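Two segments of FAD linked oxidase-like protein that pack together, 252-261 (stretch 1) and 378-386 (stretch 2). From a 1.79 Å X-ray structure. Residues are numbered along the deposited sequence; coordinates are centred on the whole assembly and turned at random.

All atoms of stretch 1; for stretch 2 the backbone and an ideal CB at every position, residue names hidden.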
ATOM      1  N   GLY A 252     -20.529  -8.018  17.281  1.00 15.65           N
ATOM      2  CA  GLY A 252     -20.458  -6.821  16.437  1.00 15.04           C
ATOM      3  C   GLY A 252     -19.837  -7.108  15.096  1.00 14.28           C
ATOM      4  O   GLY A 252     -20.365  -6.759  14.045  1.00 13.70           O
ATOM      5  N   TRP A 253     -18.697  -7.780  15.133  1.00 13.79           N
ATOM      6  CA  TRP A 253     -17.992  -8.135  13.933  1.00 13.41           C
ATOM      7  C   TRP A 253     -18.779  -9.164  13.156  1.00 13.35           C
ATOM      8  O   TRP A 253     -18.822  -9.099  11.933  1.00 13.17           O
ATOM      9  CB  TRP A 253     -16.612  -8.678  14.314  1.00 13.50           C
ATOM     10  CG  TRP A 253     -15.594  -8.774  13.249  1.00 13.43           C
ATOM     11  CD1 TRP A 253     -15.777  -8.949  11.908  1.00 13.79           C
ATOM     12  CD2 TRP A 253     -14.188  -8.777  13.464  1.00 13.40           C
ATOM     13  NE1 TRP A 253     -14.561  -9.033  11.274  1.00 13.77           N
ATOM     14  CE2 TRP A 253     -13.571  -8.950  12.217  1.00 13.36           C
ATOM     15  CE3 TRP A 253     -13.390  -8.657  14.609  1.00 13.50           C
ATOM     16  CZ2 TRP A 253     -12.183  -8.989  12.071  1.00 13.24           C
ATOM     17  CZ3 TRP A 253     -12.021  -8.708  14.473  1.00 13.36           C
ATOM     18  CH2 TRP A 253     -11.426  -8.855  13.209  1.00 13.20           C
ATOM     19  N   GLY A 254     -19.406 -10.109  13.858  1.00 13.37           N
ATOM     20  CA  GLY A 254     -20.186 -11.153  13.197  1.00 13.51           C
ATOM     21  C   GLY A 254     -21.297 -10.514  12.379  1.00 13.74           C
ATOM     22  O   GLY A 254     -21.545 -10.908  11.227  1.00 13.77           O
ATOM     23  N   ALA A 255     -21.966  -9.520  12.971  1.00 13.67           N
ATOM     24  CA  ALA A 255     -23.008  -8.795  12.267  1.00 14.02           C
ATOM     25  C   ALA A 255     -22.434  -8.029  11.084  1.00 13.76           C
ATOM     26  O   ALA A 255     -23.027  -8.023  10.013  1.00 13.62           O
ATOM     27  CB  ALA A 255     -23.717  -7.832  13.190  1.00 14.49           C
ATOM     28  N   LEU A 256     -21.307  -7.357  11.314  1.00 13.24           N
ATOM     29  CA  LEU A 256     -20.720  -6.505  10.304  1.00 13.30           C
ATOM     30  C   LEU A 256     -20.303  -7.303   9.067  1.00 13.40           C
ATOM     31  O   LEU A 256     -20.548  -6.881   7.931  1.00 13.33           O
ATOM     32  CB  LEU A 256     -19.523  -5.759  10.880  1.00 13.06           C
ATOM     33  CG  LEU A 256     -18.818  -4.718  10.007  1.00 12.79           C
ATOM     34  CD1 LEU A 256     -19.728  -3.524   9.727  1.00 13.20           C
ATOM     35  CD2 LEU A 256     -17.559  -4.285  10.719  1.00 12.63           C
ATOM     36  N   GLN A 257     -19.645  -8.446   9.272  1.00 13.37           N
ATOM     37  CA  GLN A 257     -19.230  -9.251   8.128  1.00 13.22           C
ATOM     38  C   GLN A 257     -20.405  -9.825   7.360  1.00 13.67           C
ATOM     39  O   GLN A 257     -20.358  -9.895   6.130  1.00 13.67           O
ATOM     40  CB  GLN A 257     -18.259 -10.360   8.531  1.00 13.15           C
ATOM     41  CG  GLN A 257     -18.824 -11.501   9.328  1.00 13.55           C
ATOM     42  CD  GLN A 257     -17.737 -12.451   9.774  1.00 13.51           C
ATOM     43  OE1 GLN A 257     -16.537 -12.200   9.548  1.00 13.07           O
ATOM     44  NE2 GLN A 257     -18.145 -13.560  10.409  1.00 13.85           N
ATOM     45  N   GLU A 258     -21.445 -10.247   8.071  1.00 14.12           N
ATOM     46  CA  GLU A 258     -22.637 -10.761   7.420  1.00 14.94           C
ATOM     47  C   GLU A 258     -23.296  -9.647   6.581  1.00 14.76           C
ATOM     48  O   GLU A 258     -23.663  -9.868   5.422  1.00 14.99           O
ATOM     49  CB  GLU A 258     -23.589 -11.359   8.472  1.00 15.80           C
ATOM     50  CG  GLU A 258     -24.799 -12.059   7.915  1.00 17.01           C
ATOM     51  CD  GLU A 258     -25.704 -12.638   9.001  1.00 18.10           C
ATOM     52  OE1 GLU A 258     -25.181 -13.086  10.045  1.00 18.46           O
ATOM     53  OE2 GLU A 258     -26.941 -12.664   8.774  1.00 19.53           O
ATOM     54  N   TRP A 259     -23.372  -8.442   7.141  1.00 14.28           N
ATOM     55  CA  TRP A 259     -23.901  -7.280   6.419  1.00 14.33           C
ATOM     56  C   TRP A 259     -23.080  -7.013   5.148  1.00 14.04           C
ATOM     57  O   TRP A 259     -23.635  -6.862   4.074  1.00 14.31           O
ATOM     58  CB  TRP A 259     -23.890  -6.063   7.335  1.00 14.18           C
ATOM     59  CG  TRP A 259     -24.208  -4.746   6.727  1.00 14.29           C
ATOM     60  CD1 TRP A 259     -25.450  -4.241   6.443  1.00 14.94           C
ATOM     61  CD2 TRP A 259     -23.268  -3.737   6.349  1.00 13.90           C
ATOM     62  NE1 TRP A 259     -25.326  -2.972   5.900  1.00 14.90           N
ATOM     63  CE2 TRP A 259     -24.000  -2.647   5.834  1.00 14.31           C
ATOM     64  CE3 TRP A 259     -21.873  -3.649   6.404  1.00 13.32           C
ATOM     65  CZ2 TRP A 259     -23.384  -1.483   5.372  1.00 14.23           C
ATOM     66  CZ3 TRP A 259     -21.256  -2.503   5.942  1.00 13.17           C
ATOM     67  CH2 TRP A 259     -22.014  -1.426   5.441  1.00 13.59           C
ATOM     68  N   LEU A 260     -21.761  -6.980   5.272  1.00 13.57           N
ATOM     69  CA  LEU A 260     -20.910  -6.668   4.123  1.00 13.41           C
ATOM     70  C   LEU A 260     -21.022  -7.758   3.061  1.00 13.82           C
ATOM     71  O   LEU A 260     -21.210  -7.493   1.879  1.00 14.18           O
ATOM     72  CB  LEU A 260     -19.447  -6.508   4.552  1.00 12.75           C
ATOM     73  CG  LEU A 260     -18.440  -6.102   3.469  1.00 12.64           C
ATOM     74  CD1 LEU A 260     -18.768  -4.745   2.881  1.00 12.88           C
ATOM     75  CD2 LEU A 260     -17.047  -6.107   4.057  1.00 12.26           C
ATOM     76  N   LEU A 261     -20.936  -8.994   3.510  1.00 14.18           N
ATOM     77  CA  LEU A 261     -20.910 -10.136   2.637  1.00 14.69           C
ATOM     78  C   LEU A 261     -22.224 -10.257   1.878  1.00 15.53           C
ATOM     79  O   LEU A 261     -22.252 -10.717   0.734  1.00 15.64           O
ATOM     80  CB  LEU A 261     -20.603 -11.366   3.484  1.00 14.87           C
ATOM     81  CG  LEU A 261     -20.226 -12.685   2.867  1.00 15.32           C
ATOM     82  CD1 LEU A 261     -19.026 -12.561   1.957  1.00 14.95           C
ATOM     83  CD2 LEU A 261     -19.997 -13.682   4.016  1.00 15.26           C
ATOM     84  N   UNK A 378      -6.573  -1.795  11.796  1.00 12.04           N
ATOM     85  CA  UNK A 378      -7.548  -1.339  10.825  1.00 12.10           C
ATOM     86  C   UNK A 378      -8.139  -2.579  10.168  1.00 11.79           C
ATOM     87  O   UNK A 378      -7.412  -3.479   9.788  1.00 11.41           O
ATOM     88  CB  UNK A 378      -6.923  -0.396   9.795  1.00 12.10           C
ATOM     89  N   UNK A 379      -9.462  -2.644  10.085  1.00 11.46           N
ATOM     90  CA  UNK A 379     -10.130  -3.688   9.345  1.00 11.47           C
ATOM     91  C   UNK A 379     -10.898  -2.967   8.258  1.00 11.47           C
ATOM     92  O   UNK A 379     -11.913  -2.320   8.528  1.00 11.42           O
ATOM     93  CB  UNK A 379     -11.035  -4.549  10.229  1.00 11.47           C
ATOM     94  N   UNK A 380     -10.420  -3.073   7.026  1.00 11.37           N
ATOM     95  CA  UNK A 380     -11.061  -2.371   5.924  1.00 11.49           C
ATOM     96  C   UNK A 380     -12.250  -3.168   5.445  1.00 11.53           C
ATOM     97  O   UNK A 380     -12.156  -4.389   5.313  1.00 11.26           O
ATOM     98  CB  UNK A 380     -10.078  -2.127   4.777  1.00 11.49           C
ATOM     99  N   UNK A 381     -13.365  -2.483   5.178  1.00 11.69           N
ATOM    100  CA  UNK A 381     -14.476  -3.106   4.478  1.00 11.94           C
ATOM    101  C   UNK A 381     -14.073  -3.208   3.005  1.00 11.95           C
ATOM    102  O   UNK A 381     -14.232  -2.289   2.232  1.00 12.11           O
ATOM    103  CB  UNK A 381     -15.773  -2.314   4.658  1.00 11.94           C
ATOM    104  N   UNK A 382     -13.540  -4.361   2.636  1.00 11.56           N
ATOM    105  CA  UNK A 382     -12.725  -4.496   1.437  1.00 11.27           C
ATOM    106  C   UNK A 382     -13.493  -5.120   0.276  1.00 11.38           C
ATOM    107  O   UNK A 382     -13.430  -4.647  -0.862  1.00 11.38           O
ATOM    108  CB  UNK A 382     -11.484  -5.336   1.745  1.00 11.27           C
ATOM    109  N   UNK A 383     -14.193  -6.212   0.570  1.00 11.23           N
ATOM    110  CA  UNK A 383     -14.821  -7.041  -0.435  1.00 11.55           C
ATOM    111  C   UNK A 383     -16.338  -6.962  -0.402  1.00 11.95           C
ATOM    112  O   UNK A 383     -16.924  -5.915  -0.116  1.00 12.09           O
ATOM    113  CB  UNK A 383     -14.376  -8.494  -0.257  1.00 11.55           C
ATOM    114  N   UNK A 384     -16.979  -8.072  -0.746  1.00 12.32           N
ATOM    115  CA  UNK A 384     -18.416  -8.125  -0.823  1.00 12.73           C
ATOM    116  C   UNK A 384     -18.939  -7.739  -2.193  1.00 13.29           C
ATOM    117  O   UNK A 384     -18.206  -7.221  -3.024  1.00 12.79           O
ATOM    118  CB  UNK A 384     -19.027  -7.214   0.244  1.00 12.73           C
ATOM    119  N   UNK A 385     -20.240  -7.945  -2.415  1.00 14.16           N
ATOM    120  CA  UNK A 385     -20.876  -7.824  -3.732  1.00 14.93           C
ATOM    121  C   UNK A 385     -20.788  -6.462  -4.420  1.00 15.10           C
ATOM    122  O   UNK A 385     -20.923  -6.384  -5.653  1.00 15.78           O
ATOM    123  CB  UNK A 385     -22.355  -8.187  -3.590  1.00 14.93           C
ATOM    124  N   UNK A 386     -20.576  -5.397  -3.655  1.00 14.86           N
ATOM    125  CA  UNK A 386     -20.538  -4.047  -4.215  1.00 15.12           C
ATOM    126  C   UNK A 386     -19.172  -3.418  -4.360  1.00 14.54           C
ATOM    127  O   UNK A 386     -19.058  -2.292  -4.858  1.00 14.99           O
ATOM    128  CB  UNK A 386     -21.395  -3.125  -3.345  1.00 15.12           C
TER

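Stretch 1 is helical throughout, and stretch 2 begins as a strand (378-381) running at 27° to the helix, the axes 10.9 Å apart at their closest. What the helix offers across that gap is mostly apolar: W253, L256 and L260.

Position 378 has no atom of stretch 1 within 5.5 Å of its ideal CB, so the helix places no demand on it. It is I378.

At 379 the CA-to-CB bond points toward the helix, and the ideal CB lies 4.9 Å from W253 CZ2. The indole calls for an apolar group long enough to reach it; leucine, isoleucine or methionine would suit, and extended backbone angles (-118/107) are congenial to a beta-branched residue. The deposited residue is I379. Its CD1 sits over one face of the indole, 3.7 Å from W253 CH2, in a CH-pi contact 21° off the normal of the six-membered ring.

The CB at 380 points away, as strand alternation predicts, and stretch 1 does not select among side chains. The residue is D380.

Position 381 again points toward the helix, its ideal CB 4.0 Å from L260 CD2, with L256 further along the same surface. Leucine or isoleucine could cover L260, while a longer, flexible chain could touch both leucines. M381 does so: its SD is 3.8 Å from L256 CD2 and 4.0 Å from L260 CD2.

At 382 the CB points away, and many residues would be acceptable. The side chain of Y382 makes no contact with stretch 1; its backbone N lies 4.2 Å from L260 CD2.

Position 383 points sideways, with nothing of stretch 1 near its ideal CB, and many residues would fit. It is G383, whose O packs 3.7 Å from L260 CD1.

The chain comes closest to the helix backbone at 384, where the CA atoms of this residue and L261 are 4.7 Å apart. An ideal CB would lie 2.7 Å from L260 O, a clash, and at phi/psi of 89/171 it would also be jammed against the preceding carbonyl O. Both point to glycine, and G384 brings its CA to 3.9 Å from L260 O.

Position 385 has a phi of -60°, compatible with proline among many others, and a sideways CB beside the carbonyls of L260 and L261. P385 places its CD 3.4 Å from L260 O and 3.3 Å from L261 O, packing its ring against the last turn of stretch 1.

At 386 the CB points sideways into space that stretch 1 leaves empty, so many residues would do; it is N386.

Stretch 2 (378-386) IIDMYGGPN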
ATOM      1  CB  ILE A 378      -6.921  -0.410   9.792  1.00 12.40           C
ATOM      2  CG1 ILE A 378      -6.645   0.951  10.421  1.00 13.08           C
ATOM      3  CG2 ILE A 378      -7.823  -0.271   8.572  1.00 12.39           C
ATOM      4  CD1 ILE A 378      -5.981   1.933   9.473  1.00 13.55           C
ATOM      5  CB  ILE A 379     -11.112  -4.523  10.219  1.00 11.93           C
ATOM      6  CG1 ILE A 379     -10.415  -5.050  11.472  1.00 12.10           C
ATOM      7  CG2 ILE A 379     -11.678  -5.695   9.418  1.00 12.05           C
ATOM      8  CD1 ILE A 379     -11.343  -5.244  12.638  1.00 12.94           C
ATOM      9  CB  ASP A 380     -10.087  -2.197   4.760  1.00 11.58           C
ATOM     10  CG  ASP A 380      -9.034  -1.166   5.041  1.00 11.79           C
ATOM     11  OD1 ASP A 380      -9.381  -0.041   5.420  1.00 12.19           O
ATOM     12  OD2 ASP A 380      -7.858  -1.453   4.833  1.00 12.71           O
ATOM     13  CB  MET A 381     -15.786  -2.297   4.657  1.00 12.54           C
ATOM     14  CG  MET A 381     -16.178  -2.081   6.102  1.00 12.77           C
ATOM     15  SD  MET A 381     -16.506  -3.550   7.114  1.00 13.33           S
ATOM     16  CE  MET A 381     -14.925  -3.770   7.916  1.00 12.51           C
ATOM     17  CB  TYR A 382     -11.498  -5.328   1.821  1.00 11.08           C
ATOM     18  CG  TYR A 382     -10.566  -5.708   0.699  1.00 10.91           C
ATOM     19  CD1 TYR A 382     -10.781  -6.860  -0.044  1.00 11.16           C
ATOM     20  CD2 TYR A 382      -9.469  -4.934   0.400  1.00 10.84           C
ATOM     21  CE1 TYR A 382      -9.935  -7.229  -1.059  1.00 11.16           C
ATOM     22  CE2 TYR A 382      -8.597  -5.296  -0.610  1.00 10.68           C
ATOM     23  CZ  TYR A 382      -8.841  -6.438  -1.342  1.00 11.02           C
ATOM     24  OH  TYR A 382      -7.982  -6.789  -2.343  1.00 11.38           O
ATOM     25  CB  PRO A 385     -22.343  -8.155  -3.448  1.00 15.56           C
ATOM     26  CG  PRO A 385     -22.345  -8.923  -2.187  1.00 15.41           C
ATOM     27  CD  PRO A 385     -21.166  -8.468  -1.392  1.00 14.51           C
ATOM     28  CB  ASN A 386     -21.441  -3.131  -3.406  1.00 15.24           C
ATOM     29  CG  ASN A 386     -22.882  -3.551  -3.503  1.00 16.06           C
ATOM     30  OD1 ASN A 386     -23.343  -3.912  -4.580  1.00 16.69           O
ATOM     31  ND2 ASN A 386     -23.573  -3.574  -2.382  1.00 16.01           N
TER
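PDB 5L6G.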